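Local coordinates for protein acyl-CoA thioesterase II TesB2 (Mycobacterium marinum, PDB 3U0A) that probably hydrolyses fatty acyl-CoA to free fatty acid and coenzyme A, as a double-hotdog thioesterase of the C/M/P thioester hydrolase family, at residues A[87-92]-A[109-114]; A[121-126]-A[173-178]; A[248-253]-A[269-274]. All coordinates share one frame; numbering follows the deposited sequence.

How the contacts relate
The three contacts follow one another along the chain, each closing before the next opens. Contact 1 pairs strands 89-98 and 101-111 in the N-terminal hotdog, and contact 3 pairs strands 250-259 and 264-275 in the C-terminal one, a repeated hairpin theme of the double-hotdog thioesterases. Contact 2 lays the loop after strand 119-120 on strand 171-178. Within one subunit they stay apart: nearest atoms are about 17 Å apart between contacts 1 and 2, 14 Å between 1 and 3 and 11 Å between 2 and 3. All touch the second subunit, and there Gln111 of contact 1 meets Arg250 of the other copy's contact 3, so two distant hairpins become neighbours through assembly.

Contact 1: residues A[87-92]-A[109-114]. With SO4 (sulfate ion), chain I.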
loop_
_atom_site.group_PDB
_atom_site.type_symbol
_atom_site.label_atom_id
_atom_site.label_comp_id
_atom_site.label_asym_id
_atom_site.label_seq_id
_atom_site.Cartn_x
_atom_site.Cartn_y
_atom_site.Cartn_z
ATOM N N GLY A 87 -4.832 5.855 22.552
ATOM C CA GLY A 87 -3.762 5.613 23.514
ATOM C C GLY A 87 -2.460 5.097 22.920
ATOM O O GLY A 87 -1.396 5.389 23.445
ATOM N N SER A 88 -2.567 4.319 21.847
ATOM C CA SER A 88 -1.421 3.681 21.191
ATOM C C SER A 88 -1.206 4.185 19.779
ATOM O O SER A 88 -0.074 4.211 19.304
ATOM C CB SER A 88 -1.614 2.158 21.110
ATOM O OG SER A 88 -1.523 1.580 22.396
ATOM N N PHE A 89 -2.294 4.556 19.112
ATOM C CA PHE A 89 -2.235 4.961 17.740
ATOM C C PHE A 89 -2.886 6.350 17.531
ATOM O O PHE A 89 -3.930 6.682 18.127
ATOM C CB PHE A 89 -2.933 3.906 16.870
ATOM C CG PHE A 89 -2.159 2.603 16.731
ATOM C CD1 PHE A 89 -2.283 1.607 17.683
ATOM C CD2 PHE A 89 -1.320 2.373 15.635
ATOM C CE1 PHE A 89 -1.591 0.430 17.569
ATOM C CE2 PHE A 89 -0.617 1.182 15.527
ATOM C CZ PHE A 89 -0.763 0.211 16.499
ATOM N N VAL A 90 -2.258 7.161 16.686
ATOM C CA VAL A 90 -2.833 8.403 16.237
ATOM C C VAL A 90 -2.875 8.332 14.713
ATOM O O VAL A 90 -1.974 7.776 14.071
ATOM C CB VAL A 90 -2.006 9.598 16.757
ATOM C CG1 VAL A 90 -2.339 10.872 16.016
ATOM C CG2 VAL A 90 -2.209 9.792 18.265
ATOM N N THR A 91 -3.947 8.843 14.118
ATOM C CA THR A 91 -4.063 8.842 12.657
ATOM C C THR A 91 -4.315 10.243 12.162
ATOM O O THR A 91 -5.095 10.954 12.764
ATOM C CB THR A 91 -5.230 7.940 12.170
ATOM O OG1 THR A 91 -5.127 6.634 12.771
ATOM C CG2 THR A 91 -5.210 7.807 10.651
ATOM N N ARG A 92 -3.682 10.609 11.046
ATOM C CA ARG A 92 -3.894 11.894 10.384
ATOM C C ARG A 92 -4.280 11.756 8.920
ATOM O O ARG A 92 -3.841 10.808 8.270
ATOM C CB ARG A 92 -2.621 12.718 10.481
ATOM C CG ARG A 92 -2.224 13.098 11.909
ATOM C CD ARG A 92 -3.258 14.007 12.554
ATOM N NE ARG A 92 -2.887 14.478 13.887
ATOM C CZ ARG A 92 -3.398 14.042 15.034
ATOM N NH1 ARG A 92 -4.327 13.071 15.076
ATOM N NH2 ARG A 92 -2.970 14.570 16.161
ATOM N N SER A 109 -0.234 6.842 9.877
ATOM C CA SER A 109 -0.506 6.274 11.205
ATOM C C SER A 109 0.723 6.388 12.101
ATOM O O SER A 109 1.844 6.179 11.659
ATOM C CB SER A 109 -0.943 4.803 11.086
ATOM O OG SER A 109 -1.551 4.306 12.283
ATOM N N PHE A 110 0.483 6.720 13.359
ATOM C CA PHE A 110 1.525 6.914 14.358
ATOM C C PHE A 110 1.264 6.027 15.620
ATOM O O PHE A 110 0.131 5.919 16.104
ATOM C CB PHE A 110 1.587 8.405 14.740
ATOM C CG PHE A 110 1.753 9.341 13.559
ATOM C CD1 PHE A 110 0.733 9.523 12.654
ATOM C CD2 PHE A 110 2.931 10.044 13.372
ATOM C CE1 PHE A 110 0.875 10.364 11.574
ATOM C CE2 PHE A 110 3.091 10.898 12.278
ATOM C CZ PHE A 110 2.057 11.053 11.373
ATOM N N GLN A 111 2.314 5.390 16.134
ATOM C CA GLN A 111 2.182 4.464 17.249
ATOM C C GLN A 111 3.227 4.713 18.287
ATOM O O GLN A 111 4.343 5.103 17.981
ATOM C CB GLN A 111 2.313 3.022 16.755
ATOM C CG GLN A 111 2.141 1.929 17.823
ATOM C CD GLN A 111 2.633 0.558 17.369
ATOM O OE1 GLN A 111 3.458 0.461 16.488
ATOM N NE2 GLN A 111 2.113 -0.500 17.971
ATOM N N THR A 112 2.882 4.424 19.528
ATOM C CA THR A 112 3.883 4.430 20.603
ATOM C C THR A 112 4.837 3.208 20.525
ATOM O O THR A 112 4.639 2.252 19.771
ATOM C CB THR A 112 3.243 4.531 22.011
ATOM O OG1 THR A 112 2.242 3.530 22.149
ATOM C CG2 THR A 112 2.624 5.874 22.237
ATOM N N ALA A 113 5.909 3.279 21.304
ATOM C CA ALA A 113 6.846 2.163 21.399
ATOM C C ALA A 113 6.181 1.028 22.158
ATOM O O ALA A 113 5.811 1.197 23.296
ATOM C CB ALA A 113 8.142 2.595 22.092
ATOM N N GLN A 114 5.994 -0.103 21.493
ATOM C CA GLN A 114 5.411 -1.278 22.120
ATOM C C GLN A 114 6.119 -2.541 21.607
ATOM O O GLN A 114 7.110 -2.441 20.895
ATOM C CB GLN A 114 3.906 -1.314 21.835
ATOM C CG GLN A 114 3.241 0.049 22.000
ATOM C CD GLN A 114 1.720 -0.005 21.974
ATOM O OE1 GLN A 114 1.102 -0.457 20.982
ATOM N NE2 GLN A 114 1.097 0.479 23.060
HETATM S S SO4 I . -5.070 0.471 21.976
HETATM O O1 SO4 I . -6.001 -0.592 22.491
HETATM O O2 SO4 I . -4.193 -0.166 20.911
HETATM O O3 SO4 I . -5.844 1.571 21.311
HETATM O O4 SO4 I . -4.341 1.044 23.173
#
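Gln111 swings CG anti to its backbone N (chi1 -178°) and then runs extended, while Phe89 turns its CG anti to the carbonyl carbon; the two side chains therefore lie side by side and point the same way. CG of Gln111 lies over one face of the Phe89 ring, offset toward its rim and 3.8 Å from the ring centroid in a CH-pi contact. The amide plane of Gln111 is only 23° from the ring plane, and NE2 of Gln111 comes 3.3 Å from CZ of Phe89.

The amide is gripped at both ends. NE2 of Gln111 donates to OE1 of Gln114 at 3.2 Å, on a lone pair of that oxygen, and OE1 of Gln111 receives Arg250 of the second subunit. From Gln114 the chain of bonds continues: NE2 of Gln114 reaches OG of Ser88 at 2.9 Å, and this hydroxyl donates to a sulfate, probably from the crystallisation liquor.

Underneath, the backbone is a regular antiparallel ladder. Val90 and Phe110 form the hydrogen-bonded pair, each N to the other's O at 2.8 Å, flanked by the non-hydrogen-bonded pairs Phe89-Gln111 and Thr91-Ser109. The bond from Thr112 N to Ser88 O, 3.0 Å, prolongs the pairing.

This open end of the hairpin lies between strands 76-85 and 58-66. The Phe110 side chain, on the Val90 face, packs on Ala49 and Val50 of helix 34-51, the helix that the hotdog sheet wraps.

Contact 2: residues A[121-126]-A[173-178]. With SO4 (sulfate ion), chain C.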
loop_
_atom_site.group_PDB
_atom_site.type_symbol
_atom_site.label_atom_id
_atom_site.label_comp_id
_atom_site.label_asym_id
_atom_site.label_seq_id
_atom_site.Cartn_x
_atom_site.Cartn_y
_atom_site.Cartn_z
ATOM N N ASP A 121 12.494 -10.852 6.563
ATOM C CA ASP A 121 13.067 -11.592 5.446
ATOM C C ASP A 121 14.563 -11.287 5.413
ATOM O O ASP A 121 15.009 -10.224 5.844
ATOM C CB ASP A 121 12.417 -11.186 4.091
ATOM C CG ASP A 121 10.994 -11.703 3.926
ATOM O OD1 ASP A 121 10.545 -12.521 4.746
ATOM O OD2 ASP A 121 10.311 -11.274 2.972
ATOM N N ALA A 122 15.331 -12.221 4.901
ATOM C CA ALA A 122 16.765 -12.038 4.794
ATOM C C ALA A 122 17.050 -11.033 3.680
ATOM O O ALA A 122 16.332 -10.951 2.669
ATOM C CB ALA A 122 17.463 -13.371 4.516
ATOM N N MET A 123 18.099 -10.261 3.881
ATOM C CA MET A 123 18.593 -9.424 2.841
ATOM C C MET A 123 18.974 -10.272 1.618
ATOM O O MET A 123 19.700 -11.233 1.755
ATOM C CB MET A 123 19.829 -8.674 3.324
ATOM C CG MET A 123 20.116 -7.472 2.451
ATOM S SD MET A 123 21.630 -6.702 2.948
ATOM C CE MET A 123 21.865 -5.392 1.740
ATOM N N PRO A 124 18.507 -9.892 0.418
ATOM C CA PRO A 124 18.914 -10.594 -0.784
ATOM C C PRO A 124 20.403 -10.426 -1.057
ATOM O O PRO A 124 21.024 -9.442 -0.616
ATOM C CB PRO A 124 18.104 -9.928 -1.894
ATOM C CG PRO A 124 17.914 -8.559 -1.397
ATOM C CD PRO A 124 17.719 -8.699 0.096
ATOM N N ALA A 125 20.958 -11.424 -1.743
ATOM C CA ALA A 125 22.312 -11.352 -2.218
ATOM C C ALA A 125 22.404 -10.191 -3.191
ATOM O O ALA A 125 21.746 -10.183 -4.241
ATOM C CB ALA A 125 22.715 -12.658 -2.906
ATOM N N ALA A 126 23.157 -9.178 -2.796
ATOM C CA ALA A 126 23.525 -8.091 -3.682
ATOM C C ALA A 126 25.043 -7.941 -3.561
ATOM O O ALA A 126 25.665 -8.468 -2.611
ATOM C CB ALA A 126 22.806 -6.801 -3.318
ATOM N N GLN A 173 17.762 -3.511 -8.522
ATOM C CA GLN A 173 18.406 -3.217 -7.250
ATOM C C GLN A 173 19.267 -1.977 -7.337
ATOM O O GLN A 173 20.110 -1.867 -8.234
ATOM C CB GLN A 173 19.201 -4.427 -6.766
ATOM C CG GLN A 173 18.287 -5.444 -6.106
ATOM C CD GLN A 173 18.895 -6.819 -5.993
ATOM O OE1 GLN A 173 19.992 -7.070 -6.507
ATOM N NE2 GLN A 173 18.198 -7.720 -5.306
ATOM N N VAL A 174 19.035 -1.048 -6.403
ATOM C CA VAL A 174 19.785 0.202 -6.314
ATOM C C VAL A 174 20.296 0.471 -4.902
ATOM O O VAL A 174 19.540 0.380 -3.936
ATOM C CB VAL A 174 18.925 1.408 -6.740
ATOM C CG1 VAL A 174 19.815 2.619 -6.941
ATOM C CG2 VAL A 174 18.171 1.101 -8.021
ATOM N N TRP A 175 21.570 0.823 -4.784
ATOM C CA TRP A 175 22.108 1.308 -3.516
ATOM C C TRP A 175 22.113 2.799 -3.510
ATOM O O TRP A 175 22.502 3.428 -4.470
ATOM C CB TRP A 175 23.534 0.870 -3.332
ATOM C CG TRP A 175 23.755 -0.565 -3.014
ATOM C CD1 TRP A 175 24.058 -1.580 -3.891
ATOM C CD2 TRP A 175 23.763 -1.184 -1.693
ATOM N NE1 TRP A 175 24.221 -2.757 -3.228
ATOM C CE2 TRP A 175 24.059 -2.587 -1.905
ATOM C CE3 TRP A 175 23.571 -0.724 -0.410
ATOM C CZ2 TRP A 175 24.151 -3.481 -0.862
ATOM C CZ3 TRP A 175 23.631 -1.630 0.641
ATOM C CH2 TRP A 175 23.920 -2.982 0.420
ATOM N N PHE A 176 21.717 3.384 -2.401
ATOM C CA PHE A 176 21.706 4.833 -2.295
ATOM C C PHE A 176 22.135 5.286 -0.925
ATOM O O PHE A 176 21.983 4.569 0.061
ATOM C CB PHE A 176 20.340 5.460 -2.702
ATOM C CG PHE A 176 19.157 5.070 -1.817
ATOM C CD1 PHE A 176 18.628 5.957 -0.865
ATOM C CD2 PHE A 176 18.512 3.827 -1.968
ATOM C CE1 PHE A 176 17.513 5.606 -0.086
ATOM C CE2 PHE A 176 17.409 3.472 -1.161
ATOM C CZ PHE A 176 16.910 4.371 -0.232
ATOM N N ARG A 177 22.653 6.505 -0.876
ATOM C CA ARG A 177 23.199 7.060 0.332
ATOM C C ARG A 177 23.307 8.574 0.131
ATOM O O ARG A 177 23.778 9.027 -0.915
ATOM C CB ARG A 177 24.577 6.427 0.585
ATOM C CG ARG A 177 25.405 7.132 1.636
ATOM C CD ARG A 177 26.756 6.462 1.882
ATOM N NE ARG A 177 27.783 6.803 0.913
ATOM C CZ ARG A 177 29.078 6.500 1.038
ATOM N NH1 ARG A 177 29.534 5.836 2.107
ATOM N NH2 ARG A 177 29.931 6.850 0.083
ATOM N N HIS A 178 22.882 9.336 1.136
ATOM C CA HIS A 178 23.116 10.776 1.190
ATOM C C HIS A 178 24.597 10.997 1.432
ATOM O O HIS A 178 25.151 10.478 2.398
ATOM C CB HIS A 178 22.285 11.440 2.297
ATOM C CG HIS A 178 22.209 12.958 2.177
ATOM N ND1 HIS A 178 23.065 13.784 2.813
ATOM C CD2 HIS A 178 21.363 13.774 1.444
ATOM C CE1 HIS A 178 22.773 15.057 2.512
ATOM N NE2 HIS A 178 21.743 15.059 1.674
HETATM S S SO4 C . 33.335 5.615 2.109
HETATM O O1 SO4 C . 32.557 4.686 3.001
HETATM O O2 SO4 C . 33.694 4.984 0.792
HETATM O O3 SO4 C . 32.589 6.885 1.828
HETATM O O4 SO4 C . 34.584 5.964 2.845
#
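Residues 121-126 run as a loop of neither helix nor strand, whereas 173-178 makes up all but the first two residues of strand 171-178. That strand belongs to the sheet of the C-terminal hotdog, next to strand 237-247, and the loop that follows strand 119-120 lies across it. The backbones keep their distance: even the nearest pair of CA atoms, Ala126 and Gln173, is 7.9 Å apart, so side chains must span the gap. Together they bury a modest 210 Å².

Met123 bridges it by stretching out fully, with CG anti to the backbone N (chi1 -162°) and the later torsions also extended. Its methyl end alone does the touching: CE of Met123 lies 3.4 Å from CH2 of Trp175, at the far corner of the indole's six-membered ring. The two side chains cross obliquely. Ala126 adds a second apolar touch to the same side chain, its CB standing 4.3 Å from CZ2 of Trp175.

Two residues earlier on the strand, Gln173 slides past Pro124 in the opposite direction, with NE2 of Gln173 4.0 Å from CG of Pro124. Leu238 of strand 237-247 packs against both Met123 and Trp175, while Phe258 of strand 250-259 touches Met123 and Pro124. At the beginning of the loop, Asp121 is hydrogen-bonded to Ala169 N of the second subunit.

Chemically, then, the touch between 121-126 and 173-178 is small and mainly apolar, a methyl group and an alanine against an indole. A polar link comes just beyond Ala126, where NE1 of Trp175 makes a weak hydrogen bond to O of Pro127, the next residue of the loop. The amide nitrogen of Gln173 instead turns to another strand and bonds to Asp240.

Contact 3: residues A[248-253]-A[269-274]; sequences GGRALT and MQEGLT
The beta hairpin of strands 250-259 and 264-275, part of the C-terminal hotdog, is followed here from its open end. Gly249, with positive phi (90°), turns the chain into the strand and offers its O to Thr274 N at 2.7 Å, the donor lying above the carbonyl plane.

Arg250 bends at chi3, and its NE makes a salt bridge to OE2 of Glu271 at 3.0 Å. The guanidinium and carboxylate planes stand 86° apart, and NE lies above the carboxylate plane. One water joins NH2 of Arg250 to the same oxygen, while NH1 turns to Gln111 of the second subunit; a buried carboxylate held this way probably stays ionised.

Ala251 pairs with Gly272 through two backbone bonds, and its CB packs near the Thr274 side chain. Leu252, on the Glu271 face, crosses that residue at about a right angle, CD1 of Leu252 3.8 Å from CB of Glu271, while its CD2 approaches Met269 CE.

At Thr253 the hydroxyl sits between the backbone N and the carbonyl carbon, so Gln270 O is gripped twice, by Thr253 N at 2.8 Å and by Thr253 OG1 at 3.0 Å.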
loop_
_atom_site.group_PDB
_atom_site.type_symbol
_atom_site.label_atom_id
_atom_site.label_comp_id
_atom_site.label_asym_id
_atom_site.label_seq_id
_atom_site.Cartn_x
_atom_site.Cartn_y
_atom_site.Cartn_z
ATOM N N GLY A 248 -3.020 -1.994 -18.883
ATOM C CA GLY A 248 -4.127 -1.024 -18.882
ATOM C C GLY A 248 -3.662 0.422 -18.736
ATOM O O GLY A 248 -4.449 1.293 -18.339
ATOM N N GLY A 249 -2.386 0.660 -19.051
ATOM C CA GLY A 249 -1.792 1.972 -18.926
ATOM C C GLY A 249 -1.163 2.215 -17.570
ATOM O O GLY A 249 -0.823 3.348 -17.222
ATOM N N ARG A 250 -1.003 1.152 -16.793
ATOM C CA ARG A 250 -0.516 1.293 -15.432
ATOM C C ARG A 250 0.593 0.300 -15.235
ATOM O O ARG A 250 0.765 -0.599 -16.043
ATOM C CB ARG A 250 -1.650 1.071 -14.378
ATOM C CG ARG A 250 -2.867 1.938 -14.591
ATOM C CD ARG A 250 -3.855 1.941 -13.412
ATOM N NE ARG A 250 -4.208 0.616 -12.939
ATOM C CZ ARG A 250 -4.920 -0.279 -13.602
ATOM N NH1 ARG A 250 -5.388 -0.038 -14.802
ATOM N NH2 ARG A 250 -5.125 -1.444 -13.057
ATOM N N ALA A 251 1.333 0.486 -14.150
ATOM C CA ALA A 251 2.368 -0.429 -13.741
ATOM C C ALA A 251 2.381 -0.389 -12.237
ATOM O O ALA A 251 2.288 0.663 -11.651
ATOM C CB ALA A 251 3.720 -0.016 -14.301
ATOM N N LEU A 252 2.497 -1.542 -11.610
ATOM C CA LEU A 252 2.644 -1.611 -10.201
ATOM C C LEU A 252 4.073 -1.940 -9.906
ATOM O O LEU A 252 4.696 -2.740 -10.604
ATOM C CB LEU A 252 1.754 -2.694 -9.638
ATOM C CG LEU A 252 1.612 -2.717 -8.127
ATOM C CD1 LEU A 252 1.025 -1.389 -7.643
ATOM C CD2 LEU A 252 0.764 -3.914 -7.733
ATOM N N THR A 253 4.589 -1.303 -8.860
ATOM C CA THR A 253 5.929 -1.562 -8.369
ATOM C C THR A 253 5.934 -1.691 -6.838
ATOM O O THR A 253 4.972 -1.383 -6.135
ATOM C CB THR A 253 6.918 -0.488 -8.879
ATOM O OG1 THR A 253 6.617 0.797 -8.310
ATOM C CG2 THR A 253 6.865 -0.410 -10.421
ATOM N N MET A 269 4.964 0.106 -1.756
ATOM C CA MET A 269 4.261 -0.206 -3.000
ATOM C C MET A 269 3.818 1.089 -3.648
ATOM O O MET A 269 3.381 1.986 -2.952
ATOM C CB MET A 269 3.050 -1.032 -2.700
ATOM C CG MET A 269 3.399 -2.461 -2.383
ATOM S SD MET A 269 3.289 -3.326 -3.939
ATOM C CE MET A 269 1.742 -4.192 -3.737
ATOM N N GLN A 270 3.924 1.163 -4.976
ATOM C CA GLN A 270 3.557 2.337 -5.738
ATOM C C GLN A 270 3.093 1.947 -7.118
ATOM O O GLN A 270 3.718 1.128 -7.802
ATOM C CB GLN A 270 4.750 3.272 -5.837
ATOM C CG GLN A 270 4.588 4.519 -6.686
ATOM C CD GLN A 270 5.655 5.564 -6.356
ATOM O OE1 GLN A 270 6.822 5.213 -6.181
ATOM N NE2 GLN A 270 5.266 6.833 -6.244
ATOM N N GLU A 271 1.965 2.528 -7.506
ATOM C CA GLU A 271 1.440 2.367 -8.845
ATOM C C GLU A 271 1.719 3.668 -9.646
ATOM O O GLU A 271 1.685 4.765 -9.090
ATOM C CB GLU A 271 -0.048 2.041 -8.778
ATOM C CG GLU A 271 -0.640 1.680 -10.125
ATOM C CD GLU A 271 -2.068 1.156 -10.032
ATOM O OE1 GLU A 271 -2.931 1.803 -9.341
ATOM O OE2 GLU A 271 -2.314 0.093 -10.671
ATOM N N GLY A 272 1.993 3.540 -10.936
ATOM C CA GLY A 272 2.203 4.677 -11.809
ATOM C C GLY A 272 1.416 4.577 -13.103
ATOM O O GLY A 272 0.951 3.504 -13.495
ATOM N N LEU A 273 1.261 5.713 -13.765
ATOM C CA LEU A 273 0.795 5.744 -15.139
ATOM C C LEU A 273 1.928 5.258 -16.019
ATOM O O LEU A 273 3.052 5.658 -15.830
ATOM C CB LEU A 273 0.369 7.167 -15.534
ATOM C CG LEU A 273 -0.346 7.330 -16.867
ATOM C CD1 LEU A 273 -1.743 6.733 -16.820
ATOM C CD2 LEU A 273 -0.368 8.804 -17.212
ATOM N N THR A 274 1.641 4.336 -16.935
ATOM C CA THR A 274 2.597 3.944 -17.944
ATOM C C THR A 274 1.794 3.654 -19.196
ATOM O O THR A 274 1.596 2.506 -19.594
ATOM C CB THR A 274 3.467 2.759 -17.518
ATOM O OG1 THR A 274 2.628 1.697 -17.124
ATOM C CG2 THR A 274 4.406 3.116 -16.373
HETATM O O HOH W 1 -3.959 -1.665 -10.066
#